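Local coordinates for protein hydrazine synthase subunit alpha (PDB 5C2V) that catalyses the condensation of hydroxylamine with ammonia to hydrazine, the second half-reaction of the hydrazine synthase complex, and carries two c-type hemes, at residues V175-E178 with F179-Y183; T222-L225 with S226-D230; W318-F322 with N323-E327; D584-H587 with Y588-P591. All blocks are in the same frame, centred on the assembly; numbering follows the deposited sequence.

Interaction 1: V175-E178 with F179-Y183; sequences VMDE and FHNPY
Phe-179 offers its backbone N to the carboxylate of Asp-177 in an Asx turn, through a weak hydrogen bond to OD1 2.9 Å away. Asp-177 CG lies between its own backbone N and carbonyl carbon (chi1 65°), which folds the carboxylate over the following turn. His-180 N reaches Asp-177 O at 3.1 Å and closes a type I beta turn. Asn-181 N binds Asp-177 OD1 at 2.7 Å, so this oxygen accepts from two backbone groups, one of them weakly. Asn-181 O takes Asp-177 N in return at 3.1 Å. With His-180 in a left-handed conformation, this is the pattern of a type I turn with a G1 beta bulge. Met-176 CA also points a C-H at Asn-181 O. Pro-182 centres an inverse gamma turn, and its CA lies 3.4 Å from Val-175 O. Val-175 CG1 packs 4.1 Å from Tyr-183 CA. The Tyr-183 ring stacks on His-51. Glu-178 OE2 bonds Trp-545 NE1, and Asp-177 O takes Gln-501 NE2. The turn sits in the loop joining strands 154-171 and 186-191, antiparallel neighbours in one sheet.

Interaction 2: T222-L225 with S226-D230; sequences TYNL and SSNFD
Asn-224 and Ser-226 form the tight part of this contact. Ser-226 N points almost straight at Asn-224 OD1, 2.9 Å away with 178° at the hydrogen. It arrives from above the amide carbonyl plane. This is an Asx turn. Asn-224 CG is anti to the backbone N (chi1 -169°), which carries the amide over the turn and on toward Asn-228. There Asn-224 ND2 donates to Asn-228 OD1 at 3.3 Å. The acceptor lies near the plane of the donor amide, but the two amide planes are 58° apart and the side chains cross at about a right angle. Asn-228 ND2 lies 3.3 Å from Asn-224 CB and 3.5 Å from Thr-222 CB. These buried polar ends have further partners. Ser-243 OG bonds Asn-228 OD1, Val-244 O takes Asn-224 ND2, and Thr-222 OG1 bonds Leu-187 N. The looser part is Tyr-223, which starts away from 226-230 and is partly exposed; buried Leu-225 also starts away and packs on Gln-469. Residues 222-227 lead into strand 228-233, the first strand, at one edge of a four-stranded antiparallel sheet. Such a sheet is typical of a blade of the six-bladed beta-propeller in the N-terminal domain.

Interaction 3: W318-F322 with N323-E327; sequences WDAPF and NKTYE
Thr-325 holds its OG1 between its backbone N and carbonyl carbon (chi1 69°), and this aims the hydroxyl at the carbonyls of Ala-320 and Phe-322. The contact lies in the nine-residue loop between strands 312-317 and 327-328 of a beta-propeller blade, with an inverse gamma turn centred on Pro-321. OG1 of Thr-325 lies 3.1 Å from Ala-320 O. It is 3.0 Å from Phe-322 O. Two backbone bonds, each spanning three residues, shape the rest of the loop. Thr-325 N donates to Phe-322 O at 3.3 Å. Tyr-326 N follows with a bond to Asn-323 O of 3.1 Å. Phe-322 turns its CG beside its own backbone N (chi1 -55°), and its ring meets Ala-320 CB at the edge, in plane. Asn-323 OD1 bonds Tyr-273 OH, and its side chain is about 8 Å from that of the zinc ligand Cys-276. Lys-324 NZ forms a salt bridge to Asp-310 of the beta subunit, so the loop takes part in the subunit interface. Thr-325 CG2 lies 3.3 Å from Ala-320 O.

Interaction 4: D584-H587 with Y588-P591; sequences DRSH and YDSP
Ser-586 and Asp-589 face each other across a bend, with no backbone hydrogen bond between the two segments. The chain is extended at Ser-586. It turns at His-587 (phi -75°, psi -51°), extends again at Tyr-588 and bends once more at Asp-589. The side chains of Ser-586 and Asp-589 are thereby brought to the same side. Ser-586 OG donates to Asp-589 OD1 at 3.3 Å, a weak bond. Ser-586 CB lies beside the same carboxylate, 3.5 Å from Asp-589 OD1. Asp-589 is held more widely than this bond suggests, because Ser-630 OG bonds OD1 and Asp-583 N bonds OD2. At the corner of the bend, Tyr-588 keeps CG beside its backbone N (chi1 -73°). This places the preceding carbonyl over one face of its ring, with His-587 O 3.2 Å from Tyr-588 CG. Both rings meet Tyr-551: His-587 edge to face, while Tyr-588 OH bonds Tyr-551 O. His-587 also stacks on Phe-416. Asp-584 OD1 forms a salt bridge with Arg-220 of the gamma subunit, and Tyr-588 packs on Trp-85 of that subunit. The bend belongs to the irregular loop between strands 553-556 and 596-599, held by side chains and by backbone bonds of His-587 to Thr-628 and Pro-591 to Ser-520, at the interface with the gamma subunit.

How the interactions relate
The four contacts follow one another along the chain, and none nests in or crosses another. Interaction 1 lies in the loop between strands 154-171 and 186-191. Interaction 2 shapes the chain between strand 216-220 and strand 228-233, linking one sheet to the next. These two touch: Tyr-183 CD1 packs 3.8 Å from Ser-227 OG. Interaction 3 turns the chain between the last two strands of a later blade, with its centre about 24 Å from that of interaction 2, and faces the beta subunit. Interaction 4 is remote from the rest, in the loop before strand 596-599. It faces the gamma subunit, with its centre about 41 Å from that of interaction 3.

Interaction 1: V175-E178 with F179-Y183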
loop_
_atom_site.group_PDB
_atom_site.type_symbol
_atom_site.label_atom_id
_atom_site.label_comp_id
_atom_site.label_asym_id
_atom_site.label_seq_id
_atom_site.Cartn_x
_atom_site.Cartn_y
_atom_site.Cartn_z
ATOM N N VAL D 175 6.814 16.890 -26.907
ATOM C CA VAL D 175 7.471 16.366 -25.719
ATOM C C VAL D 175 6.540 15.431 -24.942
ATOM O O VAL D 175 5.325 15.635 -24.906
ATOM C CB VAL D 175 7.957 17.521 -24.804
ATOM C CG1 VAL D 175 6.780 18.316 -24.261
ATOM C CG2 VAL D 175 8.817 16.994 -23.671
ATOM N N MET D 176 7.115 14.393 -24.344
ATOM C CA MET D 176 6.349 13.436 -23.553
ATOM C C MET D 176 6.855 13.379 -22.116
ATOM O O MET D 176 8.062 13.392 -21.878
ATOM C CB MET D 176 6.419 12.041 -24.179
ATOM C CG MET D 176 5.276 11.709 -25.126
ATOM S SD MET D 176 5.516 10.120 -25.947
ATOM C CE MET D 176 3.941 9.917 -26.774
ATOM N N ASP D 177 5.934 13.312 -21.159
ATOM C CA ASP D 177 6.324 13.122 -19.767
ATOM C C ASP D 177 6.564 11.642 -19.490
ATOM O O ASP D 177 6.624 10.831 -20.414
ATOM C CB ASP D 177 5.277 13.704 -18.800
ATOM C CG ASP D 177 3.932 12.983 -18.853
ATOM O OD1 ASP D 177 3.791 11.969 -19.567
ATOM O OD2 ASP D 177 3.002 13.440 -18.155
ATOM N N GLU D 178 6.704 11.295 -18.218
ATOM C CA GLU D 178 7.005 9.924 -17.829
ATOM C C GLU D 178 5.786 9.003 -17.954
ATOM O O GLU D 178 5.919 7.780 -17.940
ATOM C CB GLU D 178 7.561 9.907 -16.404
ATOM C CG GLU D 178 8.894 10.641 -16.286
ATOM C CD GLU D 178 9.278 10.961 -14.854
ATOM O OE1 GLU D 178 8.474 11.602 -14.149
ATOM O OE2 GLU D 178 10.391 10.576 -14.437
ATOM N N PHE D 179 4.603 9.598 -18.079
ATOM C CA PHE D 179 3.377 8.842 -18.321
ATOM C C PHE D 179 3.039 8.787 -19.810
ATOM O O PHE D 179 1.982 8.286 -20.196
ATOM C CB PHE D 179 2.210 9.446 -17.537
ATOM C CG PHE D 179 2.327 9.275 -16.050
ATOM C CD1 PHE D 179 2.624 8.037 -15.504
ATOM C CD2 PHE D 179 2.146 10.352 -15.200
ATOM C CE1 PHE D 179 2.732 7.876 -14.135
ATOM C CE2 PHE D 179 2.255 10.198 -13.830
ATOM C CZ PHE D 179 2.550 8.958 -13.297
ATOM N N HIS D 180 3.942 9.328 -20.625
ATOM C CA HIS D 180 3.781 9.415 -22.078
ATOM C C HIS D 180 2.612 10.311 -22.481
ATOM O O HIS D 180 2.045 10.157 -23.563
ATOM C CB HIS D 180 3.608 8.024 -22.697
ATOM C CG HIS D 180 4.703 7.066 -22.347
ATOM N ND1 HIS D 180 4.623 6.203 -21.277
ATOM C CD2 HIS D 180 5.907 6.836 -22.925
ATOM C CE1 HIS D 180 5.728 5.480 -21.210
ATOM N NE2 HIS D 180 6.522 5.847 -22.202
ATOM N N ASN D 181 2.255 11.250 -21.608
ATOM C CA ASN D 181 1.319 12.307 -21.971
ATOM C C ASN D 181 2.027 13.290 -22.892
ATOM O O ASN D 181 3.235 13.486 -22.771
ATOM C CB ASN D 181 0.786 13.023 -20.729
ATOM C CG ASN D 181 -0.054 12.120 -19.850
ATOM O OD1 ASN D 181 0.216 11.967 -18.659
ATOM N ND2 ASN D 181 -1.086 11.521 -20.433
ATOM N N PRO D 182 1.290 13.914 -23.823
ATOM C CA PRO D 182 2.008 14.794 -24.749
ATOM C C PRO D 182 2.254 16.191 -24.180
ATOM O O PRO D 182 2.006 17.185 -24.863
ATOM C CB PRO D 182 1.064 14.859 -25.948
ATOM C CG PRO D 182 -0.298 14.744 -25.331
ATOM C CD PRO D 182 -0.144 13.811 -24.149
ATOM N N TYR D 183 2.732 16.255 -22.942
ATOM C CA TYR D 183 3.193 17.503 -22.347
ATOM C C TYR D 183 4.174 17.230 -21.209
ATOM O O TYR D 183 4.024 16.246 -20.488
ATOM C CB TYR D 183 2.004 18.323 -21.836
ATOM C CG TYR D 183 1.033 17.536 -20.980
ATOM C CD1 TYR D 183 1.185 17.472 -19.601
ATOM C CD2 TYR D 183 -0.039 16.862 -21.553
ATOM C CE1 TYR D 183 0.298 16.755 -18.817
ATOM C CE2 TYR D 183 -0.931 16.144 -20.777
ATOM C CZ TYR D 183 -0.756 16.093 -19.409
ATOM O OH TYR D 183 -1.641 15.379 -18.632
#

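Interaction 2: T222-L225 with S226-D230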
loop_
_atom_site.group_PDB
_atom_site.type_symbol
_atom_site.label_atom_id
_atom_site.label_comp_id
_atom_site.label_asym_id
_atom_site.label_seq_id
_atom_site.Cartn_x
_atom_site.Cartn_y
_atom_site.Cartn_z
ATOM N N THR D 222 13.102 25.099 -13.168
ATOM C CA THR D 222 12.823 23.723 -12.739
ATOM C C THR D 222 12.947 22.749 -13.905
ATOM O O THR D 222 12.359 22.957 -14.958
ATOM C CB THR D 222 11.420 23.579 -12.116
ATOM O OG1 THR D 222 10.420 23.894 -13.094
ATOM C CG2 THR D 222 11.264 24.495 -10.909
ATOM N N TYR D 223 13.771 21.725 -13.725
ATOM C CA TYR D 223 14.085 20.772 -14.788
ATOM C C TYR D 223 13.400 19.393 -14.737
ATOM O O TYR D 223 13.765 18.501 -15.504
ATOM C CB TYR D 223 15.601 20.646 -14.872
ATOM C CG TYR D 223 16.158 21.965 -15.351
ATOM C CD1 TYR D 223 16.580 22.936 -14.452
ATOM C CD2 TYR D 223 16.173 22.277 -16.704
ATOM C CE1 TYR D 223 17.050 24.159 -14.890
ATOM C CE2 TYR D 223 16.642 23.493 -17.152
ATOM C CZ TYR D 223 17.078 24.431 -16.242
ATOM O OH TYR D 223 17.545 25.645 -16.691
ATOM N N ASN D 224 12.437 19.218 -13.832
ATOM C CA ASN D 224 11.718 17.944 -13.673
ATOM C C ASN D 224 11.200 17.359 -14.992
ATOM O O ASN D 224 10.650 18.075 -15.828
ATOM C CB ASN D 224 10.538 18.132 -12.710
ATOM C CG ASN D 224 9.904 16.813 -12.280
ATOM O OD1 ASN D 224 10.242 15.745 -12.788
ATOM N ND2 ASN D 224 8.962 16.893 -11.345
ATOM N N LEU D 225 11.387 16.051 -15.162
ATOM C CA LEU D 225 10.966 15.352 -16.376
ATOM C C LEU D 225 9.454 15.157 -16.436
ATOM O O LEU D 225 8.902 14.835 -17.489
ATOM C CB LEU D 225 11.670 13.998 -16.489
ATOM C CG LEU D 225 13.080 14.036 -17.081
ATOM C CD1 LEU D 225 13.677 12.641 -17.162
ATOM C CD2 LEU D 225 13.054 14.685 -18.454
ATOM N N SER D 226 8.789 15.345 -15.302
ATOM C CA SER D 226 7.333 15.382 -15.277
ATOM C C SER D 226 6.882 16.792 -14.926
ATOM O O SER D 226 7.707 17.673 -14.688
ATOM C CB SER D 226 6.767 14.363 -14.287
ATOM O OG SER D 226 6.848 13.048 -14.812
ATOM N N SER D 227 5.572 17.001 -14.885
ATOM C CA SER D 227 5.023 18.350 -14.804
ATOM C C SER D 227 5.145 19.003 -13.428
ATOM O O SER D 227 4.730 18.439 -12.417
ATOM C CB SER D 227 3.553 18.333 -15.224
ATOM O OG SER D 227 3.416 17.970 -16.587
ATOM N N ASN D 228 5.726 20.199 -13.412
ATOM C CA ASN D 228 5.657 21.088 -12.258
ATOM C C ASN D 228 4.659 22.197 -12.557
ATOM O O ASN D 228 4.718 22.815 -13.621
ATOM C CB ASN D 228 7.029 21.678 -11.926
ATOM C CG ASN D 228 7.952 20.676 -11.266
ATOM O OD1 ASN D 228 7.501 19.732 -10.622
ATOM N ND2 ASN D 228 9.255 20.884 -11.417
ATOM N N PHE D 229 3.738 22.450 -11.634
ATOM C CA PHE D 229 2.646 23.372 -11.928
ATOM C C PHE D 229 2.057 24.064 -10.705
ATOM O O PHE D 229 2.447 23.791 -9.570
ATOM C CB PHE D 229 1.537 22.627 -12.672
ATOM C CG PHE D 229 0.983 21.447 -11.917
ATOM C CD1 PHE D 229 1.598 20.206 -11.993
ATOM C CD2 PHE D 229 -0.160 21.575 -11.146
ATOM C CE1 PHE D 229 1.090 19.121 -11.305
ATOM C CE2 PHE D 229 -0.674 20.492 -10.455
ATOM C CZ PHE D 229 -0.048 19.263 -10.536
ATOM N N ASP D 230 1.094 24.945 -10.967
ATOM C CA ASP D 230 0.405 25.730 -9.943
ATOM C C ASP D 230 1.342 26.409 -8.941
ATOM O O ASP D 230 1.320 26.088 -7.753
ATOM C CB ASP D 230 -0.591 24.842 -9.193
ATOM C CG ASP D 230 -1.747 24.399 -10.070
ATOM O OD1 ASP D 230 -1.665 24.587 -11.303
ATOM O OD2 ASP D 230 -2.734 23.859 -9.530
#

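Interaction 3: W318-F322 with N323-E327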
loop_
_atom_site.group_PDB
_atom_site.type_symbol
_atom_site.label_atom_id
_atom_site.label_comp_id
_atom_site.label_asym_id
_atom_site.label_seq_id
_atom_site.Cartn_x
_atom_site.Cartn_y
_atom_site.Cartn_z
ATOM N N TRP D 318 1.348 24.957 7.363
ATOM C CA TRP D 318 2.579 25.348 6.686
ATOM C C TRP D 318 3.778 25.283 7.624
ATOM O O TRP D 318 4.874 24.895 7.218
ATOM C CB TRP D 318 2.451 26.758 6.106
ATOM C CG TRP D 318 3.777 27.419 5.888
ATOM C CD1 TRP D 318 4.363 28.358 6.684
ATOM C CD2 TRP D 318 4.694 27.173 4.814
ATOM N NE1 TRP D 318 5.584 28.720 6.168
ATOM C CE2 TRP D 318 5.810 28.007 5.021
ATOM C CE3 TRP D 318 4.675 26.334 3.697
ATOM C CZ2 TRP D 318 6.897 28.025 4.151
ATOM C CZ3 TRP D 318 5.757 26.354 2.834
ATOM C CH2 TRP D 318 6.853 27.194 3.066
ATOM N N ASP D 319 3.562 25.663 8.878
ATOM C CA ASP D 319 4.629 25.684 9.871
ATOM C C ASP D 319 5.153 24.279 10.155
ATOM O O ASP D 319 6.364 24.063 10.226
ATOM C CB ASP D 319 4.141 26.337 11.166
ATOM C CG ASP D 319 3.760 27.792 10.976
ATOM O OD1 ASP D 319 4.324 28.442 10.071
ATOM O OD2 ASP D 319 2.897 28.286 11.732
ATOM N N ALA D 320 4.239 23.329 10.314
ATOM C CA ALA D 320 4.615 21.939 10.552
ATOM C C ALA D 320 3.825 20.997 9.649
ATOM O O ALA D 320 2.840 20.398 10.080
ATOM C CB ALA D 320 4.406 21.576 12.013
ATOM N N PRO D 321 4.262 20.859 8.387
ATOM C CA PRO D 321 3.570 20.012 7.410
ATOM C C PRO D 321 3.800 18.523 7.649
ATOM O O PRO D 321 4.643 17.908 6.994
ATOM C CB PRO D 321 4.178 20.451 6.078
ATOM C CG PRO D 321 5.535 20.933 6.432
ATOM C CD PRO D 321 5.415 21.558 7.793
ATOM N N PHE D 322 3.050 17.956 8.587
ATOM C CA PHE D 322 3.136 16.532 8.876
ATOM C C PHE D 322 1.741 15.926 8.997
ATOM O O PHE D 322 0.738 16.627 8.870
ATOM C CB PHE D 322 3.941 16.294 10.155
ATOM C CG PHE D 322 5.312 16.908 10.126
ATOM C CD1 PHE D 322 6.372 16.241 9.535
ATOM C CD2 PHE D 322 5.537 18.158 10.678
ATOM C CE1 PHE D 322 7.634 16.805 9.502
ATOM C CE2 PHE D 322 6.796 18.728 10.647
ATOM C CZ PHE D 322 7.846 18.051 10.059
ATOM N N ASN D 323 1.684 14.620 9.239
ATOM C CA ASN D 323 0.413 13.909 9.317
ATOM C C ASN D 323 -0.444 14.354 10.497
ATOM O O ASN D 323 -1.672 14.300 10.437
ATOM C CB ASN D 323 0.653 12.401 9.398
ATOM C CG ASN D 323 1.324 11.851 8.155
ATOM O OD1 ASN D 323 1.133 12.365 7.053
ATOM N ND2 ASN D 323 2.113 10.796 8.326
ATOM N N LYS D 324 0.208 14.795 11.568
ATOM C CA LYS D 324 -0.501 15.197 12.779
ATOM C C LYS D 324 -1.334 16.459 12.559
ATOM O O LYS D 324 -2.315 16.691 13.265
ATOM C CB LYS D 324 0.487 15.403 13.932
ATOM C CG LYS D 324 1.552 16.458 13.671
ATOM C CD LYS D 324 2.560 16.521 14.810
ATOM C CE LYS D 324 3.363 15.232 14.915
ATOM N NZ LYS D 324 4.369 15.290 16.012
ATOM N N THR D 325 -0.937 17.273 11.586
ATOM C CA THR D 325 -1.677 18.491 11.263
ATOM C C THR D 325 -2.633 18.318 10.081
ATOM O O THR D 325 -3.345 19.254 9.716
ATOM C CB THR D 325 -0.720 19.659 10.952
ATOM O OG1 THR D 325 -0.047 19.417 9.711
ATOM C CG2 THR D 325 0.305 19.823 12.065
ATOM N N TYR D 326 -2.650 17.129 9.485
ATOM C CA TYR D 326 -3.500 16.870 8.323
ATOM C C TYR D 326 -4.979 16.864 8.699
ATOM O O TYR D 326 -5.346 16.437 9.794
ATOM C CB TYR D 326 -3.123 15.538 7.663
ATOM C CG TYR D 326 -3.947 15.192 6.437
ATOM C CD1 TYR D 326 -5.112 14.441 6.547
ATOM C CD2 TYR D 326 -3.557 15.610 5.172
ATOM C CE1 TYR D 326 -5.867 14.123 5.432
ATOM C CE2 TYR D 326 -4.307 15.296 4.050
ATOM C CZ TYR D 326 -5.460 14.552 4.187
ATOM O OH TYR D 326 -6.207 14.236 3.076
ATOM N N GLU D 327 -5.823 17.340 7.788
ATOM C CA GLU D 327 -7.266 17.336 8.009
ATOM C C GLU D 327 -8.059 17.335 6.702
ATOM O O GLU D 327 -7.551 17.735 5.653
ATOM C CB GLU D 327 -7.678 18.538 8.860
ATOM C CG GLU D 327 -7.281 19.882 8.274
ATOM C CD GLU D 327 -7.777 21.047 9.108
ATOM O OE1 GLU D 327 -8.810 20.891 9.794
ATOM O OE2 GLU D 327 -7.134 22.117 9.081
#

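Interaction 4: D584-H587 with Y588-P591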
loop_
_atom_site.group_PDB
_atom_site.type_symbol
_atom_site.label_atom_id
_atom_site.label_comp_id
_atom_site.label_asym_id
_atom_site.label_seq_id
_atom_site.Cartn_x
_atom_site.Cartn_y
_atom_site.Cartn_z
ATOM N N ASP D 584 41.520 30.032 -4.245
ATOM C CA ASP D 584 40.925 31.354 -4.443
ATOM C C ASP D 584 40.803 31.744 -5.914
ATOM O O ASP D 584 40.018 32.626 -6.264
ATOM C CB ASP D 584 41.730 32.423 -3.692
ATOM C CG ASP D 584 43.123 32.614 -4.256
ATOM O OD1 ASP D 584 43.672 31.658 -4.842
ATOM O OD2 ASP D 584 43.672 33.726 -4.107
ATOM N N ARG D 585 41.575 31.087 -6.772
ATOM C CA ARG D 585 41.521 31.363 -8.203
ATOM C C ARG D 585 40.514 30.459 -8.914
ATOM O O ARG D 585 40.415 30.472 -10.139
ATOM C CB ARG D 585 42.912 31.220 -8.834
ATOM C CG ARG D 585 43.671 29.962 -8.446
ATOM C CD ARG D 585 45.076 29.971 -9.034
ATOM N NE ARG D 585 45.897 28.871 -8.536
ATOM C CZ ARG D 585 47.115 28.584 -8.984
ATOM N NH1 ARG D 585 47.658 29.318 -9.945
ATOM N NH2 ARG D 585 47.790 27.564 -8.472
ATOM N N SER D 586 39.773 29.670 -8.139
ATOM C CA SER D 586 38.797 28.744 -8.707
ATOM C C SER D 586 37.369 28.985 -8.215
ATOM O O SER D 586 37.157 29.512 -7.122
ATOM C CB SER D 586 39.199 27.300 -8.398
ATOM O OG SER D 586 40.467 26.992 -8.949
ATOM N N HIS D 587 36.395 28.606 -9.040
ATOM C CA HIS D 587 34.997 28.577 -8.622
ATOM C C HIS D 587 34.750 27.374 -7.719
ATOM O O HIS D 587 34.185 27.500 -6.633
ATOM C CB HIS D 587 34.062 28.521 -9.834
ATOM C CG HIS D 587 33.994 29.798 -10.613
ATOM N ND1 HIS D 587 34.024 29.830 -11.990
ATOM C CD2 HIS D 587 33.883 31.085 -10.209
ATOM C CE1 HIS D 587 33.942 31.082 -12.402
ATOM N NE2 HIS D 587 33.855 31.864 -11.340
ATOM N N TYR D 588 35.178 26.205 -8.189
ATOM C CA TYR D 588 35.094 24.968 -7.417
ATOM C C TYR D 588 36.305 24.082 -7.676
ATOM O O TYR D 588 36.727 23.911 -8.820
ATOM C CB TYR D 588 33.817 24.195 -7.749
ATOM C CG TYR D 588 32.552 24.805 -7.198
ATOM C CD1 TYR D 588 32.316 24.847 -5.830
ATOM C CD2 TYR D 588 31.583 25.320 -8.046
ATOM C CE1 TYR D 588 31.155 25.398 -5.322
ATOM C CE2 TYR D 588 30.421 25.870 -7.550
ATOM C CZ TYR D 588 30.211 25.908 -6.188
ATOM O OH TYR D 588 29.051 26.459 -5.691
ATOM N N ASP D 589 36.866 23.528 -6.608
ATOM C CA ASP D 589 37.987 22.604 -6.723
ATOM C C ASP D 589 37.565 21.136 -6.650
ATOM O O ASP D 589 38.414 20.245 -6.638
ATOM C CB ASP D 589 39.026 22.902 -5.645
ATOM C CG ASP D 589 39.613 24.290 -5.777
ATOM O OD1 ASP D 589 40.397 24.513 -6.723
ATOM O OD2 ASP D 589 39.291 25.154 -4.937
ATOM N N SER D 590 36.263 20.883 -6.573
ATOM C CA SER D 590 35.759 19.512 -6.508
ATOM C C SER D 590 35.888 18.805 -7.857
ATOM O O SER D 590 35.701 19.422 -8.905
ATOM C CB SER D 590 34.301 19.497 -6.044
ATOM O OG SER D 590 33.484 20.280 -6.895
ATOM N N PRO D 591 36.215 17.502 -7.831
ATOM C CA PRO D 591 36.389 16.706 -9.053
ATOM C C PRO D 591 35.091 16.514 -9.834
ATOM O O PRO D 591 34.017 16.411 -9.240
ATOM C CB PRO D 591 36.899 15.357 -8.528
ATOM C CG PRO D 591 37.424 15.642 -7.161
ATOM C CD PRO D 591 36.551 16.730 -6.623
#